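Local coordinates for Arf-GAP domain and FG repeat-containing protein 1 (Homo sapiens, PDB 2OLM) that is required for vesicle docking or fusion during acrosome biogenesis and serves as a cofactor of HIV-1 Rev, represented here by its zinc-binding Arf-GAP domain, at residues A[14-17]-A[18-22]; A[70-73]-A[74-78]; A[81-84]-A[85-89]; A[94-98]-A[99-103]; A[116-119]-A[120-124]. All blocks are in the same frame, centred on the assembly; numbering follows the deposited sequence.

Contact 1: residues A[14-17]-A[18-22]; sequences KMLR and DMTGL
Asp18 N, Met19 N and Thr20 N bond back to the carbonyl oxygens of Lys14, Met15 and Leu16, the regular i to i+4 pattern of the last turns of helix 3-20. The bond from Thr20 N to Leu16 O measures 2.8 Å. The next one, from Gly21 N to Arg17 O, is weak at 3.4 Å.

Thr20 turns its hydroxyl back along the helix. With chi1 at 54°, OG1 lies between the backbone N and the carbonyl carbon and comes 3.2 Å from Arg17 CA. Its methyl CG2 rests against Leu16 O. Arg17 bends at chi2 (-66°), which carries CD past the hydroxyl, 3.6 Å from Thr20 OG1. Both polar ends then meet Glu10 of the second subunit: Arg17 NH1 by a salt bridge, Thr20 OG1 by a hydrogen bond.

On another side of the helix, Met19 folds its methyl back, with CE 3.6 Å from Met15 O. Met15, Leu16 and Met19 pack on the domain: Met15 and Met19 touch helix 74-82, and Leu16 touches Phe72. Asp18 is tied to the turn before it by a water. That water donates to Met15 O at 2.8 Å and to Asp18 OD2 at 3.3 Å.

The charged ends of Asp18 and Lys14 do not pair with each other within the chain. Each forms a salt bridge with its counterpart on the second subunit. The chemistry is thus divided round the helix. Apolar chains face the domain, while the charged ends of Lys14, Arg17 and Asp18 pair across the subunit interface, where their charges are probably balanced.

Contact 2: residues A[70-73]-A[74-78]; sequences TTFT and QQEIE
Thr73 places OG1 between its backbone N and carbonyl carbon (chi1 66°), while Glu76 sets CG beside its own N (chi1 -70°) and runs on extended. The two side chains cross, and each ends near the other's backbone. Thr73 OG1 accepts from Glu76 N at 3.1 Å. In return Glu76 OE1 accepts from Thr73 N at 3.0 Å, with a nearly straight N-H...O angle of 168°. The amide comes from the anti side of the carboxylate and somewhat out of its plane. A weak bond from Thr73 OG1 to Glu76 OE1, 3.4 Å long, closes the exchange.

This is a capping box at the start of helix 74-82, with Thr73 as the N-cap. It gives Glu76 N, an amide of the first turn, an acceptor, and it ties down the N-cap amide as well. Ile77 N follows with a backbone bond to Thr73 O.

Glu76 OE1 also sits at the edge of the Phe72 ring, 3.6 Å from Phe72 CD1. A water links it to Thr71 O, and Glu76 OE2 forms a salt bridge with Lys65. The ring has Thr70 CG2 over one face. Phe72 CB meets Ile77 CD1 at 3.8 Å, and both residues face helix 3-20. Gln74 NE2 donates to Glu78 OE2, one turn further on, at 2.8 Å, while Gln74 OE1 is held by His12.

Contact 3: residues A[81-84]-A[85-89]; sequences QKHG and NEVCK
Val87 points its side chain back at His83 across the break between two helices. Its two methyls split the job. CG1, anti to the backbone N (chi1 168°), leans toward the imidazole, 4.2 Å from His83 CD2. CG2 lies against the backbone, 3.5 Å from His83 O. The imidazole itself is turned to the preceding helix: His83 ND1 bonds to Phe79 O, and the two rings stack.

A water fills in the polar part of the same approach. It donates to His83 O at 2.7 Å and accepts from Val87 N at 3.0 Å. Val87 N has no helical carbonyl to bond to here, because the helix has only just begun.

The chain leaves helix 74-82 at His83, and Gly84, with a positive phi of 81°, starts helix 84-92. At these angles a CB would press on the His83 carbonyl oxygen, so the position calls for glycine. Gly84 O then accepts from Cys88 N at 2.9 Å, in the carbonyl plane. Cys88 CB stands beside the same oxygen, and its side chain packs on Phe29.

Asn85 directs its amide away from this corner. OD1 accepts from Phe46 N on strand 45-47, and ND2 donates to His24 O. The Asn85 side chain lies about 9 Å from the zinc ion bound by Cys28, Cys31, Cys48 and Cys51. The turn thus joins helices 74-82 and 84-92 end to end, with helix 84-92 beginning next to strand 45-47.

Contact 4: residues A[94-98]-A[99-103]; sequences GLFDD and RSSAI
Arg99 curls back to meet Asp97 edge to edge, and the two define an Asx turn: Arg99 N donates to Asp97 OD2 at 2.9 Å. A type I beta turn is superimposed on it, closed by the bond from Ser100 N to Asp97 O. The loop runs between helices 84-92 and 109-121 of the Arf-GAP domain, at its surface.

The Arg99 chain stays close to the carboxylate along its length. CB is 3.2 Å from Asp97 OD2. CG and CD pass the same oxygen at longer range, and a bend at chi3 (-68°) swings the guanidinium round. NE then donates to Asp97 OD2 at 3.0 Å. NH2 reaches Asp97 OD1 at 2.7 Å, with an almost straight N-H...O angle of 178°. Carboxylate and guanidinium are nearly coplanar, and each oxygen uses its syn lone pair. This side-on, two-pronged salt bridge should fix the rotation of both groups.

Ser101 ties the other side of the loop. Its N donates to Asp97 O, which therefore accepts two amides, and its OG accepts from Asp97 N at 2.8 Å. Ser101 CB sits over the centre of one face of the Phe96 ring in a CH-pi contact, 3.4 Å from the centroid. Trp125 meets Phe96 edge-to-face. At the rim of the Phe96 ring, nearly in its plane, Ile103 CG2 touches CZ at 3.5 Å.

Contact 5: residues A[116-119]-A[120-124]; sequences LQEK and YEKKR
Tyr120 lies alongside both Leu116 and Lys119. Its N bonds to Leu116 O, and its CE2 is 4.0 Å from Leu116 CD2. The extended Lys119 chain runs over one ring face in a CH-pi contact, with Lys119 CG 3.9 Å from the Tyr120 centroid. Lys119 NZ and Tyr120 OH both end on Asp30 OD1.

Glu121 crosses Gln117 obliquely. A water donates to Glu121 OE2 and to Gln117 OE1, while Gln117 OE1 also takes a bond from Lys113. The helix has a wider, pi-type turn at 117-119, seen in the bond from Lys122 N to Gln117 O at 2.8 Å. Glu121 N shares that oxygen at 2.9 Å. A second water accepts from Lys122 NZ and Gln117 NE2.

Lys123 is the first residue after the helix to leave helical angles, with a positive phi of 61°. This turns the chain so that Arg124 N meets Glu118 O at 2.9 Å. The Arg124 side chain then runs beside Glu118, pointing the same way. Its NH1 makes a salt bridge to Glu118 OE1 at 2.8 Å. The oxygen lies in the guanidinium plane, but the carboxylate is turned 72° from it, a one-pronged contact.

The buried side of this helix end faces two other helices. Leu116 packs on Ser54 and Leu55 of helix 49-55, and Tyr120 also touches Leu55. Lys119 and Tyr120 both meet Trp92 at the end of helix 84-92.

The five contacts follow one another along the Arf-GAP domain without overlap. Contacts 1 and 2 have centres 12 Å apart and touch: Met15 CE lies 3.5 Å from Ile77 CG2. Contact 3 also meets contact 1, since Gln81 packs on Met15 and Met19. Helix 3-20 is thereby laid on helix 74-82, whose start is contact 2 and whose end is contact 3. Contacts 4 and 5 sit together farther off, their centres 13 Å apart, touching through Ala102 and Arg124. Helices 3-20 and 74-82 thus form one end of the domain and the 84-92/109-121 region the other, with contact 3 between them near the zinc site.

Contact 1: residues A[14-17]-A[18-22]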
# COMPACT_ATOMS: atom_id res chain seq x y z
N LYS A 14 6.30 -0.70 0.97
CA LYS A 14 6.96 -0.72 -0.34
C LYS A 14 7.44 -2.16 -0.69
O LYS A 14 7.22 -2.68 -1.81
CB LYS A 14 8.12 0.29 -0.35
CG LYS A 14 8.89 0.31 -1.68
CD LYS A 14 10.15 1.20 -1.66
CE LYS A 14 10.95 1.01 -2.97
NZ LYS A 14 12.34 1.64 -2.97
N MET A 15 8.06 -2.79 0.31
CA MET A 15 8.53 -4.18 0.16
C MET A 15 7.37 -5.14 -0.12
O MET A 15 7.46 -6.00 -0.97
CB MET A 15 9.29 -4.61 1.42
CG MET A 15 10.59 -3.91 1.61
SD MET A 15 11.25 -4.02 3.31
CE MET A 15 12.15 -5.58 3.27
N LEU A 16 6.27 -4.94 0.57
CA LEU A 16 5.05 -5.72 0.37
C LEU A 16 4.50 -5.60 -1.04
O LEU A 16 4.15 -6.58 -1.71
CB LEU A 16 4.01 -5.29 1.42
CG LEU A 16 2.69 -6.01 1.41
CD1 LEU A 16 2.92 -7.51 1.71
CD2 LEU A 16 1.77 -5.37 2.45
N ARG A 17 4.45 -4.36 -1.54
CA ARG A 17 3.92 -4.13 -2.89
C ARG A 17 4.87 -4.57 -4.02
O ARG A 17 4.42 -4.89 -5.13
CB ARG A 17 3.55 -2.66 -3.02
CG ARG A 17 2.41 -2.25 -2.10
CD ARG A 17 1.08 -2.93 -2.44
NE ARG A 17 0.07 -2.63 -1.43
CZ ARG A 17 -1.10 -3.27 -1.36
NH1 ARG A 17 -1.37 -4.20 -2.24
NH2 ARG A 17 -1.96 -2.97 -0.44
N ASP A 18 6.17 -4.63 -3.73
CA ASP A 18 7.11 -5.31 -4.60
C ASP A 18 6.66 -6.78 -4.75
O ASP A 18 6.62 -7.31 -5.86
CB ASP A 18 8.53 -5.20 -4.08
CG ASP A 18 9.56 -5.85 -5.01
OD1 ASP A 18 9.98 -5.20 -5.99
OD2 ASP A 18 9.93 -7.02 -4.73
N MET A 19 6.29 -7.41 -3.64
CA MET A 19 5.90 -8.81 -3.68
C MET A 19 4.54 -9.01 -4.27
O MET A 19 4.33 -9.95 -5.05
CB MET A 19 5.91 -9.41 -2.28
CG MET A 19 7.30 -9.72 -1.77
SD MET A 19 7.31 -10.49 -0.14
CE MET A 19 7.11 -9.04 0.90
N THR A 20 3.58 -8.14 -3.98
CA THR A 20 2.22 -8.37 -4.48
C THR A 20 2.12 -8.25 -5.99
O THR A 20 1.14 -8.73 -6.58
CB THR A 20 1.19 -7.48 -3.84
OG1 THR A 20 1.62 -6.12 -4.02
CG2 THR A 20 1.02 -7.77 -2.36
N GLY A 21 3.11 -7.61 -6.60
CA GLY A 21 3.14 -7.48 -8.07
C GLY A 21 3.83 -8.63 -8.80
O GLY A 21 3.74 -8.70 -10.03
N LEU A 22 4.51 -9.53 -8.08
CA LEU A 22 5.15 -10.69 -8.72
C LEU A 22 4.07 -11.61 -9.30
O LEU A 22 3.03 -11.80 -8.69
CB LEU A 22 6.02 -11.45 -7.72
CG LEU A 22 7.17 -10.64 -7.16
CD1 LEU A 22 7.91 -11.35 -6.00
CD2 LEU A 22 8.16 -10.27 -8.32
O HOH W 1 9.94 -7.18 -1.44

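Contact 2: residues A[70-73]-A[74-78]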
# COMPACT_ATOMS: atom_id res chain seq x y z
N THR A 70 -2.76 -4.67 8.05
CA THR A 70 -1.80 -5.13 9.07
C THR A 70 -0.56 -4.26 9.04
O THR A 70 -0.09 -3.85 7.98
CB THR A 70 -1.39 -6.59 8.78
OG1 THR A 70 -2.56 -7.40 8.69
CG2 THR A 70 -0.47 -7.16 9.84
N THR A 71 -0.00 -4.02 10.22
CA THR A 71 1.33 -3.44 10.30
C THR A 71 2.29 -4.61 10.40
O THR A 71 2.48 -5.18 11.48
CB THR A 71 1.46 -2.51 11.49
OG1 THR A 71 0.45 -1.49 11.41
CG2 THR A 71 2.83 -1.85 11.50
N PHE A 72 2.81 -5.04 9.25
CA PHE A 72 3.74 -6.18 9.22
C PHE A 72 5.06 -5.78 9.84
O PHE A 72 5.49 -4.63 9.72
CB PHE A 72 3.97 -6.65 7.79
CG PHE A 72 2.78 -7.34 7.20
CD1 PHE A 72 2.42 -8.61 7.59
CD2 PHE A 72 1.98 -6.70 6.28
CE1 PHE A 72 1.32 -9.23 7.05
CE2 PHE A 72 0.88 -7.30 5.78
CZ PHE A 72 0.54 -8.59 6.15
N THR A 73 5.70 -6.70 10.52
CA THR A 73 7.05 -6.47 11.04
C THR A 73 8.14 -6.78 9.99
O THR A 73 7.89 -7.45 8.98
CB THR A 73 7.32 -7.36 12.23
OG1 THR A 73 7.34 -8.72 11.80
CG2 THR A 73 6.24 -7.16 13.30
N GLN A 74 9.37 -6.31 10.23
CA GLN A 74 10.48 -6.65 9.37
C GLN A 74 10.64 -8.15 9.21
O GLN A 74 10.87 -8.64 8.11
CB GLN A 74 11.75 -6.01 9.94
CG GLN A 74 12.98 -6.17 9.07
CD GLN A 74 13.01 -5.26 7.84
OE1 GLN A 74 12.48 -4.12 7.86
NE2 GLN A 74 13.64 -5.74 6.76
N GLN A 75 10.51 -8.87 10.34
CA GLN A 75 10.61 -10.35 10.33
C GLN A 75 9.56 -10.97 9.39
O GLN A 75 9.84 -11.85 8.58
CB GLN A 75 10.43 -10.88 11.76
CG GLN A 75 11.65 -10.76 12.65
CD GLN A 75 11.29 -11.10 14.09
OE1 GLN A 75 11.71 -12.15 14.60
NE2 GLN A 75 10.49 -10.26 14.73
N GLU A 76 8.34 -10.50 9.49
CA GLU A 76 7.31 -11.03 8.62
C GLU A 76 7.56 -10.74 7.14
O GLU A 76 7.41 -11.62 6.27
CB GLU A 76 5.96 -10.51 9.05
CG GLU A 76 5.49 -11.06 10.37
CD GLU A 76 4.27 -10.42 10.90
OE1 GLU A 76 4.09 -9.20 10.76
OE2 GLU A 76 3.45 -11.14 11.49
N ILE A 77 7.92 -9.49 6.82
CA ILE A 77 8.22 -9.10 5.45
C ILE A 77 9.35 -9.96 4.87
O ILE A 77 9.25 -10.48 3.78
CB ILE A 77 8.55 -7.61 5.38
CG1 ILE A 77 7.31 -6.77 5.72
CG2 ILE A 77 9.19 -7.28 4.00
CD1 ILE A 77 6.16 -6.85 4.70
N GLU A 78 10.40 -10.17 5.66
CA GLU A 78 11.51 -10.99 5.17
C GLU A 78 11.14 -12.45 4.98
O GLU A 78 11.57 -13.09 4.02
CB GLU A 78 12.71 -10.87 6.08
CG GLU A 78 13.32 -9.46 6.04
CD GLU A 78 14.53 -9.27 6.87
OE1 GLU A 78 14.95 -10.19 7.58
OE2 GLU A 78 15.08 -8.16 6.81
O HOH W 2 2.16 -8.01 12.28

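Contact 3: residues A[81-84]-A[85-89]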
# COMPACT_ATOMS: atom_id res chain seq x y z
N GLN A 81 9.39 -12.54 1.71
CA GLN A 81 10.34 -12.40 0.60
C GLN A 81 11.00 -13.72 0.27
O GLN A 81 11.30 -13.98 -0.89
CB GLN A 81 11.42 -11.39 0.95
CG GLN A 81 10.87 -9.97 0.94
CD GLN A 81 11.94 -8.96 1.27
OE1 GLN A 81 12.84 -9.23 2.07
NE2 GLN A 81 11.85 -7.79 0.65
N LYS A 82 11.22 -14.55 1.28
CA LYS A 82 11.84 -15.88 1.09
C LYS A 82 10.82 -16.94 0.68
O LYS A 82 11.20 -18.07 0.32
CB LYS A 82 12.53 -16.32 2.37
CG LYS A 82 13.72 -15.47 2.70
CD LYS A 82 14.43 -16.00 3.95
CE LYS A 82 15.50 -15.03 4.43
NZ LYS A 82 14.99 -14.03 5.44
N HIS A 83 9.54 -16.60 0.74
CA HIS A 83 8.46 -17.50 0.38
C HIS A 83 7.65 -16.89 -0.77
O HIS A 83 8.23 -16.65 -1.83
CB HIS A 83 7.65 -17.90 1.64
CG HIS A 83 8.45 -18.70 2.59
ND1 HIS A 83 9.36 -18.14 3.45
CD2 HIS A 83 8.58 -20.05 2.70
CE1 HIS A 83 9.97 -19.11 4.12
NE2 HIS A 83 9.53 -20.27 3.66
N GLY A 84 6.36 -16.61 -0.58
CA GLY A 84 5.50 -16.26 -1.71
C GLY A 84 4.98 -17.42 -2.48
O GLY A 84 5.38 -18.57 -2.21
N ASN A 85 4.12 -17.15 -3.45
CA ASN A 85 3.34 -18.17 -4.11
C ASN A 85 4.13 -19.08 -5.02
O ASN A 85 3.76 -20.23 -5.17
CB ASN A 85 2.12 -17.60 -4.84
CG ASN A 85 1.07 -17.07 -3.87
OD1 ASN A 85 1.23 -17.19 -2.65
ND2 ASN A 85 -0.03 -16.50 -4.40
N GLU A 86 5.22 -18.59 -5.58
CA GLU A 86 6.04 -19.47 -6.43
C GLU A 86 6.80 -20.48 -5.58
O GLU A 86 6.75 -21.71 -5.86
CB GLU A 86 7.00 -18.69 -7.31
CG GLU A 86 7.78 -19.59 -8.30
CD GLU A 86 8.69 -18.76 -9.20
OE1 GLU A 86 9.14 -17.69 -8.75
OE2 GLU A 86 8.95 -19.21 -10.36
N VAL A 87 7.49 -20.02 -4.54
CA VAL A 87 8.15 -20.92 -3.59
C VAL A 87 7.14 -21.89 -3.01
O VAL A 87 7.37 -23.11 -2.93
CB VAL A 87 8.86 -20.15 -2.49
CG1 VAL A 87 9.30 -21.06 -1.33
CG2 VAL A 87 10.05 -19.41 -3.06
N CYS A 88 5.98 -21.41 -2.57
CA CYS A 88 4.96 -22.28 -1.98
C CYS A 88 4.45 -23.31 -2.99
O CYS A 88 4.13 -24.45 -2.62
CB CYS A 88 3.79 -21.48 -1.41
SG CYS A 88 4.20 -20.59 0.13
N LYS A 89 4.32 -22.93 -4.26
CA LYS A 89 3.83 -23.86 -5.31
C LYS A 89 4.76 -25.07 -5.41
O LYS A 89 4.32 -26.22 -5.54
CB LYS A 89 3.78 -23.15 -6.67
CG LYS A 89 3.40 -24.02 -7.84
CD LYS A 89 3.54 -23.22 -9.16
O HOH W 3 7.60 -17.00 -4.44

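Contact 4: residues A[94-98]-A[99-103]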
# COMPACT_ATOMS: atom_id res chain seq x y z
N GLY A 94 4.04 -29.19 -5.35
CA GLY A 94 5.17 -29.66 -6.17
C GLY A 94 4.81 -30.83 -7.04
O GLY A 94 5.42 -31.00 -8.13
N LEU A 95 3.84 -31.64 -6.65
CA LEU A 95 3.39 -32.83 -7.44
C LEU A 95 2.07 -32.60 -8.17
O LEU A 95 1.58 -33.49 -8.86
CB LEU A 95 3.32 -34.09 -6.54
CG LEU A 95 4.57 -34.37 -5.75
CD1 LEU A 95 4.38 -35.63 -4.87
CD2 LEU A 95 5.82 -34.48 -6.67
N PHE A 96 1.46 -31.44 -7.97
CA PHE A 96 0.15 -31.08 -8.55
C PHE A 96 0.28 -30.75 -10.03
O PHE A 96 1.18 -30.04 -10.43
CB PHE A 96 -0.40 -29.89 -7.75
CG PHE A 96 -1.81 -29.49 -8.04
CD1 PHE A 96 -2.85 -29.90 -7.24
CD2 PHE A 96 -2.09 -28.63 -9.08
CE1 PHE A 96 -4.19 -29.47 -7.50
CE2 PHE A 96 -3.38 -28.23 -9.35
CZ PHE A 96 -4.42 -28.63 -8.56
N ASP A 97 -0.64 -31.31 -10.82
CA ASP A 97 -0.72 -30.99 -12.24
C ASP A 97 -1.83 -30.00 -12.49
O ASP A 97 -2.99 -30.27 -12.21
CB ASP A 97 -0.91 -32.23 -13.06
CG ASP A 97 -0.68 -31.98 -14.50
OD1 ASP A 97 0.44 -32.21 -14.98
OD2 ASP A 97 -1.60 -31.44 -15.16
N ASP A 98 -1.46 -28.84 -13.02
CA ASP A 98 -2.42 -27.74 -13.24
C ASP A 98 -3.48 -28.06 -14.24
O ASP A 98 -4.51 -27.37 -14.28
CB ASP A 98 -1.69 -26.50 -13.69
CG ASP A 98 -0.78 -25.90 -12.61
OD1 ASP A 98 -1.02 -26.10 -11.40
OD2 ASP A 98 0.16 -25.21 -13.02
N ARG A 99 -3.29 -29.10 -15.06
CA ARG A 99 -4.32 -29.49 -16.03
C ARG A 99 -5.39 -30.37 -15.44
O ARG A 99 -6.52 -30.34 -15.88
CB ARG A 99 -3.70 -30.21 -17.21
CG ARG A 99 -2.75 -29.36 -17.99
CD ARG A 99 -1.75 -30.15 -18.83
NE ARG A 99 -0.79 -30.90 -18.01
CZ ARG A 99 0.32 -31.45 -18.48
NH1 ARG A 99 0.66 -31.35 -19.77
NH2 ARG A 99 1.12 -32.07 -17.64
N SER A 100 -5.04 -31.21 -14.47
CA SER A 100 -6.04 -32.20 -14.03
C SER A 100 -6.02 -32.70 -12.61
O SER A 100 -6.85 -33.52 -12.25
CB SER A 100 -6.03 -33.38 -14.98
OG SER A 100 -4.81 -34.04 -14.89
N SER A 101 -5.15 -32.17 -11.77
CA SER A 101 -5.19 -32.58 -10.39
C SER A 101 -6.49 -32.17 -9.71
O SER A 101 -7.14 -31.23 -10.17
CB SER A 101 -4.00 -32.08 -9.63
OG SER A 101 -2.84 -32.85 -9.91
N ALA A 102 -6.82 -32.86 -8.62
CA ALA A 102 -8.14 -32.80 -8.01
C ALA A 102 -8.30 -31.48 -7.33
O ALA A 102 -7.53 -31.18 -6.40
CB ALA A 102 -8.30 -33.93 -7.00
N ILE A 103 -9.28 -30.68 -7.76
CA ILE A 103 -9.64 -29.41 -7.09
C ILE A 103 -11.12 -29.39 -6.74
O ILE A 103 -11.94 -30.05 -7.39
CB ILE A 103 -9.26 -28.18 -7.91
CG1 ILE A 103 -9.91 -28.20 -9.30
CG2 ILE A 103 -7.78 -28.09 -7.99
CD1 ILE A 103 -10.03 -26.89 -9.91

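Contact 5: residues A[116-119]-A[120-124]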
# COMPACT_ATOMS: atom_id res chain seq x y z
N LEU A 116 -8.01 -28.25 1.29
CA LEU A 116 -6.95 -27.63 2.07
C LEU A 116 -6.32 -28.64 3.06
O LEU A 116 -5.11 -28.62 3.28
CB LEU A 116 -7.45 -26.39 2.79
CG LEU A 116 -7.95 -25.27 1.93
CD1 LEU A 116 -8.59 -24.18 2.84
CD2 LEU A 116 -6.90 -24.68 1.10
N GLN A 117 -7.13 -29.52 3.63
CA GLN A 117 -6.58 -30.63 4.43
C GLN A 117 -5.65 -31.53 3.62
O GLN A 117 -4.58 -31.90 4.10
CB GLN A 117 -7.67 -31.45 5.11
CG GLN A 117 -8.37 -30.69 6.20
CD GLN A 117 -9.46 -31.47 6.90
OE1 GLN A 117 -9.88 -31.08 7.99
NE2 GLN A 117 -9.93 -32.55 6.29
N GLU A 118 -6.09 -31.88 2.41
CA GLU A 118 -5.23 -32.71 1.56
C GLU A 118 -3.96 -31.99 1.20
O GLU A 118 -2.90 -32.59 1.17
CB GLU A 118 -5.99 -33.19 0.33
CG GLU A 118 -6.94 -34.33 0.68
CD GLU A 118 -7.47 -35.06 -0.49
OE1 GLU A 118 -7.36 -34.54 -1.63
OE2 GLU A 118 -8.05 -36.14 -0.24
N LYS A 119 -4.05 -30.68 1.01
CA LYS A 119 -2.90 -29.89 0.56
C LYS A 119 -1.85 -29.74 1.67
O LYS A 119 -0.65 -29.95 1.46
CB LYS A 119 -3.35 -28.51 0.05
CG LYS A 119 -2.30 -27.64 -0.53
CD LYS A 119 -2.92 -26.42 -1.22
CE LYS A 119 -1.89 -25.47 -1.77
NZ LYS A 119 -2.49 -24.27 -2.50
N TYR A 120 -2.32 -29.32 2.84
CA TYR A 120 -1.43 -28.88 3.92
C TYR A 120 -1.22 -29.90 5.01
O TYR A 120 -0.14 -29.94 5.58
CB TYR A 120 -1.93 -27.55 4.55
CG TYR A 120 -1.89 -26.39 3.58
CD1 TYR A 120 -0.69 -25.85 3.14
CD2 TYR A 120 -3.05 -25.87 3.06
CE1 TYR A 120 -0.67 -24.81 2.21
CE2 TYR A 120 -3.04 -24.84 2.16
CZ TYR A 120 -1.84 -24.32 1.73
OH TYR A 120 -1.74 -23.28 0.82
N GLU A 121 -2.24 -30.70 5.32
CA GLU A 121 -2.17 -31.66 6.44
C GLU A 121 -1.72 -33.03 5.96
O GLU A 121 -0.71 -33.59 6.43
CB GLU A 121 -3.49 -31.72 7.20
CG GLU A 121 -3.98 -30.38 7.73
CD GLU A 121 -5.24 -30.44 8.56
OE1 GLU A 121 -5.82 -31.53 8.69
OE2 GLU A 121 -5.62 -29.39 9.09
N LYS A 122 -2.46 -33.56 4.98
CA LYS A 122 -2.13 -34.88 4.43
C LYS A 122 -1.00 -34.81 3.39
O LYS A 122 -0.41 -35.84 3.09
CB LYS A 122 -3.36 -35.51 3.84
CG LYS A 122 -4.49 -35.69 4.87
CD LYS A 122 -5.72 -36.24 4.27
CE LYS A 122 -6.84 -36.36 5.29
NZ LYS A 122 -8.17 -36.37 4.61
N LYS A 123 -0.71 -33.61 2.86
CA LYS A 123 0.43 -33.42 1.98
C LYS A 123 0.34 -34.27 0.72
O LYS A 123 1.33 -34.88 0.28
CB LYS A 123 1.73 -33.64 2.76
CG LYS A 123 2.01 -32.48 3.64
CD LYS A 123 3.07 -32.76 4.66
CE LYS A 123 3.33 -31.50 5.46
NZ LYS A 123 4.25 -31.77 6.58
N ARG A 124 -0.82 -34.26 0.10
CA ARG A 124 -1.05 -35.09 -1.07
C ARG A 124 -0.10 -34.74 -2.24
O ARG A 124 0.28 -35.67 -3.01
CB ARG A 124 -2.48 -34.94 -1.52
CG ARG A 124 -2.82 -35.72 -2.80
CD ARG A 124 -4.31 -35.79 -2.96
NE ARG A 124 -4.67 -36.50 -4.19
CZ ARG A 124 -5.92 -36.64 -4.62
NH1 ARG A 124 -6.91 -36.18 -3.88
NH2 ARG A 124 -6.16 -37.27 -5.76
O HOH W 4 -8.21 -29.37 9.81
O HOH W 5 -9.46 -34.00 3.58